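Local coordinates for protein putative O-Methyltransferase (Corynebacterium glutamicum, PDB 3DR5) that is a putative O-methyltransferase, likely to transfer a methyl group from S-adenosyl-L-methionine to an acceptor oxygen of a substrate not yet identified, at residues A[23-28]-A[70-75]; A[188-193]-A[208-213]. All blocks are in the same frame, centred on the assembly; numbering follows the deposited sequence.

Contact 1: A[23-28]-A[70-75]; sequences ARARED and VGLYIL
A helix-to-helix contact joins helix 20-31, the second helix of the chain, to helix 67-77, the helix that follows the first strand of the Rossmann-like methyltransferase sheet. It is small and made by side chains alone: 122 Å² is buried, and the nearest backbone pair, A25 and L72, keeps its CA atoms 8.5 Å apart. Two pairs bridge that distance. A25 and L72 both start out toward the opposite helix, and the CB of A25 meets the CD1 branch of L72 at 3.9 Å. A25 also packs on L69 and on L100 of helix 91-103, while L72 touches A104 and Y106, so the apolar pair belongs to a wider buried layer.

Beside it runs a polar pair. R26 extends with CG anti to the backbone N (chi1 -167°) and then bends at chi3, which swings the guanidinium across to the phenol end of Y73. The two side chains cross at about a right angle; their planes are 53° apart, and R26 NH2 and Y73 OH each lie at the edge of the other's flat group, so the pair does not stack. Neither polar end relies on this bond alone, because R26 NH2 also donates to the carbonyl O of P37 and the hydroxyl of Y73 is hydrogen-bonded to the carboxylate of E39. P37 and E39, the latter starting helix 39-51, thus join the same network. The cross-helix bond itself is nearly straight: R26 NH2 donates an N-H to Y73 OH over 3.1 Å at an N-H...O angle of 168°, with the oxygen practically in the guanidinium plane.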
ATOM      1  N   ALA A  23      -2.573   1.885  21.117  1.00 38.78           N
ATOM      2  CA  ALA A  23      -3.304   3.017  21.675  1.00 39.37           C
ATOM      3  C   ALA A  23      -2.397   3.785  22.645  1.00 38.28           C
ATOM      4  O   ALA A  23      -2.437   5.007  22.705  1.00 37.20           O
ATOM      5  CB  ALA A  23      -4.558   2.528  22.400  1.00 39.71           C
ATOM      6  N   ARG A  24      -1.582   3.058  23.401  1.00 39.08           N
ATOM      7  CA  ARG A  24      -0.673   3.674  24.355  1.00 40.86           C
ATOM      8  C   ARG A  24       0.356   4.527  23.599  1.00 40.75           C
ATOM      9  O   ARG A  24       0.629   5.673  23.980  1.00 40.53           O
ATOM     10  CB  ARG A  24       0.012   2.574  25.186  1.00 41.74           C
ATOM     11  CG  ARG A  24       1.110   3.047  26.119  1.00 49.23           C
ATOM     12  CD  ARG A  24       0.619   4.089  27.110  1.00 54.35           C
ATOM     13  NE  ARG A  24       1.354   3.993  28.369  1.00 59.94           N
ATOM     14  CZ  ARG A  24       1.684   5.032  29.122  1.00 59.09           C
ATOM     15  NH1 ARG A  24       1.346   6.255  28.741  1.00 62.71           N
ATOM     16  NH2 ARG A  24       2.359   4.848  30.249  1.00 60.22           N
ATOM     17  N   ALA A  25       0.915   3.972  22.525  1.00 40.03           N
ATOM     18  CA  ALA A  25       1.901   4.690  21.723  1.00 40.19           C
ATOM     19  C   ALA A  25       1.300   5.937  21.064  1.00 40.52           C
ATOM     20  O   ALA A  25       1.994   6.944  20.880  1.00 41.05           O
ATOM     21  CB  ALA A  25       2.493   3.759  20.664  1.00 40.91           C
ATOM     22  N   ARG A  26       0.017   5.871  20.712  1.00 40.54           N
ATOM     23  CA  ARG A  26      -0.669   7.003  20.089  1.00 40.67           C
ATOM     24  C   ARG A  26      -0.948   8.072  21.155  1.00 41.44           C
ATOM     25  O   ARG A  26      -0.909   9.271  20.875  1.00 43.15           O
ATOM     26  CB  ARG A  26      -1.984   6.537  19.456  1.00 40.06           C
ATOM     27  CG  ARG A  26      -2.617   7.557  18.522  1.00 41.06           C
ATOM     28  CD  ARG A  26      -3.689   6.906  17.658  1.00 39.59           C
ATOM     29  NE  ARG A  26      -3.134   6.103  16.569  1.00 36.02           N
ATOM     30  CZ  ARG A  26      -2.516   6.616  15.509  1.00 35.63           C
ATOM     31  NH1 ARG A  26      -2.378   7.930  15.402  1.00 33.06           N
ATOM     32  NH2 ARG A  26      -2.049   5.819  14.555  1.00 31.51           N
ATOM     33  N   GLU A  27      -1.229   7.640  22.381  1.00 43.09           N
ATOM     34  CA  GLU A  27      -1.472   8.578  23.469  1.00 45.53           C
ATOM     35  C   GLU A  27      -0.138   9.249  23.807  1.00 44.47           C
ATOM     36  O   GLU A  27      -0.065  10.473  23.945  1.00 44.94           O
ATOM     37  CB  GLU A  27      -2.008   7.845  24.700  1.00 47.21           C
ATOM     38  CG  GLU A  27      -3.305   8.429  25.241  1.00 56.44           C
ATOM     39  CD  GLU A  27      -3.136   9.832  25.801  1.00 64.19           C
ATOM     40  OE1 GLU A  27      -3.132  10.807  25.017  1.00 65.65           O
ATOM     41  OE2 GLU A  27      -2.997   9.951  27.037  1.00 68.30           O
ATOM     42  N   ASP A  28       0.921   8.449  23.941  1.00 43.22           N
ATOM     43  CA  ASP A  28       2.244   8.995  24.249  1.00 42.84           C
ATOM     44  C   ASP A  28       2.673  10.059  23.242  1.00 42.31           C
ATOM     45  O   ASP A  28       3.116  11.139  23.631  1.00 42.99           O
ATOM     46  CB  ASP A  28       3.295   7.883  24.296  1.00 41.28           C
ATOM     47  CG  ASP A  28       3.194   7.040  25.551  1.00 42.74           C
ATOM     48  OD1 ASP A  28       2.351   7.372  26.411  1.00 44.72           O
ATOM     49  OD2 ASP A  28       3.956   6.052  25.682  1.00 45.45           O
ATOM     50  N   VAL A  70       4.869   4.083  15.064  1.00 33.16           N
ATOM     51  CA  VAL A  70       5.194   3.580  13.732  1.00 34.67           C
ATOM     52  C   VAL A  70       5.762   2.154  13.766  1.00 34.31           C
ATOM     53  O   VAL A  70       5.322   1.291  13.000  1.00 33.10           O
ATOM     54  CB  VAL A  70       6.215   4.519  13.039  1.00 35.05           C
ATOM     55  CG1 VAL A  70       6.774   3.868  11.765  1.00 37.65           C
ATOM     56  CG2 VAL A  70       5.548   5.836  12.704  1.00 33.13           C
ATOM     57  N   GLY A  71       6.733   1.936  14.656  1.00 32.90           N
ATOM     58  CA  GLY A  71       7.389   0.648  14.796  1.00 30.68           C
ATOM     59  C   GLY A  71       6.474  -0.508  15.124  1.00 30.85           C
ATOM     60  O   GLY A  71       6.716  -1.643  14.702  1.00 31.53           O
ATOM     61  N   LEU A  72       5.439  -0.227  15.907  1.00 29.51           N
ATOM     62  CA  LEU A  72       4.485  -1.253  16.296  1.00 30.07           C
ATOM     63  C   LEU A  72       3.697  -1.735  15.077  1.00 28.95           C
ATOM     64  O   LEU A  72       3.381  -2.921  14.960  1.00 29.63           O
ATOM     65  CB  LEU A  72       3.533  -0.720  17.381  1.00 28.25           C
ATOM     66  CG  LEU A  72       4.153  -0.614  18.790  1.00 28.77           C
ATOM     67  CD1 LEU A  72       3.173   0.081  19.737  1.00 31.04           C
ATOM     68  CD2 LEU A  72       4.488  -2.011  19.323  1.00 27.33           C
ATOM     69  N   TYR A  73       3.371  -0.817  14.173  1.00 29.65           N
ATOM     70  CA  TYR A  73       2.629  -1.177  12.963  1.00 29.58           C
ATOM     71  C   TYR A  73       3.509  -2.018  12.050  1.00 28.26           C
ATOM     72  O   TYR A  73       3.060  -2.981  11.452  1.00 29.39           O
ATOM     73  CB  TYR A  73       2.194   0.077  12.217  1.00 29.72           C
ATOM     74  CG  TYR A  73       1.010   0.762  12.829  1.00 29.82           C
ATOM     75  CD1 TYR A  73      -0.255   0.167  12.793  1.00 29.49           C
ATOM     76  CD2 TYR A  73       1.138   2.023  13.408  1.00 29.76           C
ATOM     77  CE1 TYR A  73      -1.365   0.819  13.312  1.00 30.20           C
ATOM     78  CE2 TYR A  73       0.034   2.687  13.934  1.00 28.61           C
ATOM     79  CZ  TYR A  73      -1.208   2.085  13.879  1.00 29.90           C
ATOM     80  OH  TYR A  73      -2.301   2.759  14.357  1.00 35.40           O
ATOM     81  N   ILE A  74       4.775  -1.636  11.959  1.00 27.05           N
ATOM     82  CA  ILE A  74       5.740  -2.338  11.134  1.00 26.50           C
ATOM     83  C   ILE A  74       6.044  -3.725  11.704  1.00 26.41           C
ATOM     84  O   ILE A  74       6.060  -4.708  10.967  1.00 28.29           O
ATOM     85  CB  ILE A  74       7.047  -1.498  10.998  1.00 25.58           C
ATOM     86  CG1 ILE A  74       6.771  -0.266  10.130  1.00 23.49           C
ATOM     87  CG2 ILE A  74       8.171  -2.340  10.405  1.00 22.85           C
ATOM     88  CD1 ILE A  74       7.995   0.607   9.876  1.00 28.06           C
ATOM     89  N   LEU A  75       6.272  -3.803  13.016  1.00 29.11           N
ATOM     90  CA  LEU A  75       6.571  -5.077  13.670  1.00 31.04           C
ATOM     91  C   LEU A  75       5.441  -6.093  13.518  1.00 31.90           C
ATOM     92  O   LEU A  75       5.683  -7.298  13.493  1.00 32.45           O
ATOM     93  CB  LEU A  75       6.907  -4.846  15.155  1.00 29.40           C
ATOM     94  CG  LEU A  75       8.293  -4.215  15.366  1.00 32.38           C
ATOM     95  CD1 LEU A  75       8.447  -3.728  16.811  1.00 30.38           C
ATOM     96  CD2 LEU A  75       9.371  -5.243  15.014  1.00 29.98           C
TER

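Contact 2: A[188-193]-A[208-213]; sequences EYIRSI and TVVTKA
Helix-on-sheet packing in the C-terminal part of the Rossmann-like methyltransferase fold brings the end of helix 178-190, and the type I turn I190-I193 that leads out of it, against strand 207-212, which runs antiparallel between 157-161 and 196-201. The contact is wholly apolar: 146 Å² is buried, no hydrogen bond crosses, and the closest CA atoms, those of I190 and V210, are 7.9 Å apart.

The alternation of the strand selects the residues. T208 and V210 direct their side chains toward the helix, whereas V209 points away and packs on T47 of the second subunit. I190 carries most of the contact. Its CG2 lies 4.1 Å from CG1 of V210, the two side chains crossing at a slant, and it meets T208 tip to tip, the CG2 and CD1 of I190 both 4.2 Å from the CG2 methyl of T208. The methyl of T208 reaches the isoleucine because it stands anti to the backbone nitrogen, with OG1 turned beside that nitrogen (chi1 -59°). V146 and L161 complete the surroundings of I190.

Beyond the helix, I193 shares W150 of helix 142-152 with V210; its own approach to V210 is looser, and its side-chain placement is less certain. At the helix end, Y189 O accepts from both S192 N and, at 2.7 Å, S192 OG.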
ATOM      1  N   GLU A 188       9.368  16.415  -7.488  1.00 46.68           N
ATOM      2  CA  GLU A 188       9.900  16.446  -8.847  1.00 46.47           C
ATOM      3  C   GLU A 188      11.145  15.558  -8.960  1.00 45.29           C
ATOM      4  O   GLU A 188      11.326  14.852  -9.950  1.00 44.23           O
ATOM      5  CB  GLU A 188      10.243  17.891  -9.233  1.00 47.29           C
ATOM      6  CG  GLU A 188      10.964  18.034 -10.556  1.00 52.14           C
ATOM      7  CD  GLU A 188      11.189  19.484 -10.927  1.00 58.46           C
ATOM      8  OE1 GLU A 188      10.211  20.261 -10.874  1.00 60.41           O
ATOM      9  OE2 GLU A 188      12.332  19.846 -11.282  1.00 57.72           O
ATOM     10  N   TYR A 189      12.004  15.599  -7.945  1.00 44.78           N
ATOM     11  CA  TYR A 189      13.219  14.782  -7.936  1.00 43.79           C
ATOM     12  C   TYR A 189      12.870  13.298  -7.817  1.00 42.73           C
ATOM     13  O   TYR A 189      13.428  12.457  -8.527  1.00 43.44           O
ATOM     14  CB  TYR A 189      14.118  15.157  -6.764  1.00 43.66           C
ATOM     15  CG  TYR A 189      15.357  14.298  -6.689  1.00 43.06           C
ATOM     16  CD1 TYR A 189      16.363  14.414  -7.646  1.00 45.51           C
ATOM     17  CD2 TYR A 189      15.512  13.347  -5.681  1.00 40.70           C
ATOM     18  CE1 TYR A 189      17.494  13.611  -7.602  1.00 48.14           C
ATOM     19  CE2 TYR A 189      16.641  12.533  -5.627  1.00 43.88           C
ATOM     20  CZ  TYR A 189      17.626  12.672  -6.591  1.00 46.56           C
ATOM     21  OH  TYR A 189      18.751  11.886  -6.543  1.00 45.85           O
ATOM     22  N   ILE A 190      11.948  12.976  -6.914  1.00 41.78           N
ATOM     23  CA  ILE A 190      11.534  11.595  -6.716  1.00 39.45           C
ATOM     24  C   ILE A 190      10.943  11.018  -8.011  1.00 39.67           C
ATOM     25  O   ILE A 190      11.216   9.873  -8.370  1.00 38.60           O
ATOM     26  CB  ILE A 190      10.504  11.491  -5.554  1.00 40.19           C
ATOM     27  CG1 ILE A 190      11.235  11.585  -4.209  1.00 36.29           C
ATOM     28  CG2 ILE A 190       9.700  10.187  -5.662  1.00 37.83           C
ATOM     29  CD1 ILE A 190      10.314  11.746  -3.009  1.00 26.27           C
ATOM     30  N   ARG A 191      10.138  11.810  -8.712  1.00 40.01           N
ATOM     31  CA  ARG A 191       9.523  11.349  -9.953  1.00 43.13           C
ATOM     32  C   ARG A 191      10.505  11.237 -11.119  1.00 44.80           C
ATOM     33  O   ARG A 191      10.148  10.769 -12.198  1.00 44.64           O
ATOM     34  CB  ARG A 191       8.367  12.274 -10.332  1.00 41.94           C
ATOM     35  CG  ARG A 191       7.128  12.117  -9.447  1.00 42.77           C
ATOM     36  CD  ARG A 191       6.242  13.349  -9.521  1.00 46.32           C
ATOM     37  NE  ARG A 191       6.434  14.040 -10.788  1.00 51.32           N
ATOM     38  CZ  ARG A 191       6.489  15.360 -10.918  1.00 50.72           C
ATOM     39  NH1 ARG A 191       6.369  16.148  -9.858  1.00 50.42           N
ATOM     40  NH2 ARG A 191       6.668  15.893 -12.115  1.00 53.35           N
ATOM     41  N   SER A 192      11.749  11.641 -10.888  1.00 45.68           N
ATOM     42  CA  SER A 192      12.771  11.603 -11.924  1.00 46.18           C
ATOM     43  C   SER A 192      13.686  10.389 -11.814  1.00 46.25           C
ATOM     44  O   SER A 192      14.376  10.044 -12.775  1.00 46.21           O
ATOM     45  CB  SER A 192      13.633  12.867 -11.862  1.00 47.71           C
ATOM     46  OG  SER A 192      14.666  12.748 -10.883  1.00 47.27           O
ATOM     47  N   ILE A 193      13.703   9.735 -10.654  1.00 47.19           N
ATOM     48  CA  ILE A 193      14.601   8.609 -10.485  1.00 46.69           C
ATOM     49  C   ILE A 193      14.149   7.388 -11.262  1.00 45.97           C
ATOM     50  O   ILE A 193      12.962   7.102 -11.367  1.00 45.13           O
ATOM     51  CB  ILE A 193      14.856   8.329  -8.969  1.00 46.55           C
ATOM     52  CG1 ILE A 193      14.940   6.840  -8.704  1.00 48.58           C
ATOM     53  CG2 ILE A 193      13.821   9.027  -8.121  1.00 48.52           C
ATOM     54  CD1 ILE A 193      14.330   6.440  -7.382  1.00 53.08           C
ATOM     55  N   THR A 208       4.162   9.671   0.082  1.00 30.32           N
ATOM     56  CA  THR A 208       4.878   9.277  -1.117  1.00 28.64           C
ATOM     57  C   THR A 208       5.645   8.001  -0.799  1.00 29.95           C
ATOM     58  O   THR A 208       6.494   7.977   0.104  1.00 29.31           O
ATOM     59  CB  THR A 208       5.900  10.330  -1.602  1.00 30.18           C
ATOM     60  OG1 THR A 208       5.230  11.565  -1.874  1.00 30.22           O
ATOM     61  CG2 THR A 208       6.573   9.851  -2.889  1.00 26.07           C
ATOM     62  N   VAL A 209       5.316   6.923  -1.496  1.00 29.09           N
ATOM     63  CA  VAL A 209       6.054   5.696  -1.293  1.00 29.88           C
ATOM     64  C   VAL A 209       6.728   5.374  -2.625  1.00 30.32           C
ATOM     65  O   VAL A 209       6.108   5.365  -3.691  1.00 32.33           O
ATOM     66  CB  VAL A 209       5.151   4.515  -0.740  1.00 29.48           C
ATOM     67  CG1 VAL A 209       3.703   4.874  -0.833  1.00 29.65           C
ATOM     68  CG2 VAL A 209       5.487   3.212  -1.431  1.00 25.94           C
ATOM     69  N   VAL A 210       8.030   5.156  -2.566  1.00 30.08           N
ATOM     70  CA  VAL A 210       8.768   4.850  -3.756  1.00 30.95           C
ATOM     71  C   VAL A 210       9.476   3.525  -3.527  1.00 31.19           C
ATOM     72  O   VAL A 210      10.316   3.371  -2.626  1.00 31.19           O
ATOM     73  CB  VAL A 210       9.712   6.068  -4.158  1.00 32.54           C
ATOM     74  CG1 VAL A 210       9.854   7.017  -2.991  1.00 29.10           C
ATOM     75  CG2 VAL A 210      11.030   5.597  -4.687  1.00 30.41           C
ATOM     76  N   THR A 211       9.110   2.548  -4.343  1.00 31.26           N
ATOM     77  CA  THR A 211       9.708   1.251  -4.196  1.00 33.16           C
ATOM     78  C   THR A 211      10.689   0.983  -5.329  1.00 33.51           C
ATOM     79  O   THR A 211      10.498   1.440  -6.461  1.00 34.80           O
ATOM     80  CB  THR A 211       8.604   0.140  -4.024  1.00 33.51           C
ATOM     81  OG1 THR A 211       8.662  -0.814  -5.087  1.00 32.53           O
ATOM     82  CG2 THR A 211       7.234   0.760  -3.931  1.00 26.11           C
ATOM     83  N   LYS A 212      11.761   0.268  -5.002  1.00 33.14           N
ATOM     84  CA  LYS A 212      12.802  -0.037  -5.964  1.00 32.21           C
ATOM     85  C   LYS A 212      12.337  -1.163  -6.863  1.00 33.16           C
ATOM     86  O   LYS A 212      12.089  -2.285  -6.431  1.00 31.48           O
ATOM     87  CB  LYS A 212      14.107  -0.402  -5.233  1.00 30.67           C
ATOM     88  CG  LYS A 212      15.304  -0.570  -6.143  1.00 31.48           C
ATOM     89  CD  LYS A 212      16.599  -0.811  -5.366  1.00 33.82           C
ATOM     90  CE  LYS A 212      17.111   0.464  -4.702  1.00 34.01           C
ATOM     91  NZ  LYS A 212      18.446   0.258  -4.064  1.00 35.69           N
ATOM     92  N   ALA A 213      12.213  -0.843  -8.140  1.00 35.52           N
ATOM     93  CA  ALA A 213      11.752  -1.803  -9.128  1.00 36.71           C
ATOM     94  C   ALA A 213      12.641  -3.028  -9.266  1.00 38.53           C
ATOM     95  O   ALA A 213      13.849  -2.955  -9.045  1.00 39.30           O
ATOM     96  CB  ALA A 213      11.606  -1.107 -10.491  1.00 37.58           C
TER

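In the fold
From the N terminus, contact 1 closes first: helix 20-31 is brought back against helix 67-77 after 41 intervening residues, which include helix 39-51 and strand 59-63. The chain then builds most of the remaining sheet before contact 2 opens. That second closure is short, spanning 14 residues, and takes in strand 196-201, so that the end of helix 178-190 meets strand 207-212. The two are in series, neither nested nor crossed. The centres of contact 1 and contact 2 lie about 27 Å apart, on opposite sides of the chain's centre. The nearest atoms of contact 1 and contact 2 are about 12 Å apart. Contact 1 joins helix 20-31 to a helix of the Rossmann-like core; contact 2 packs a helix on its C-terminal antiparallel strand.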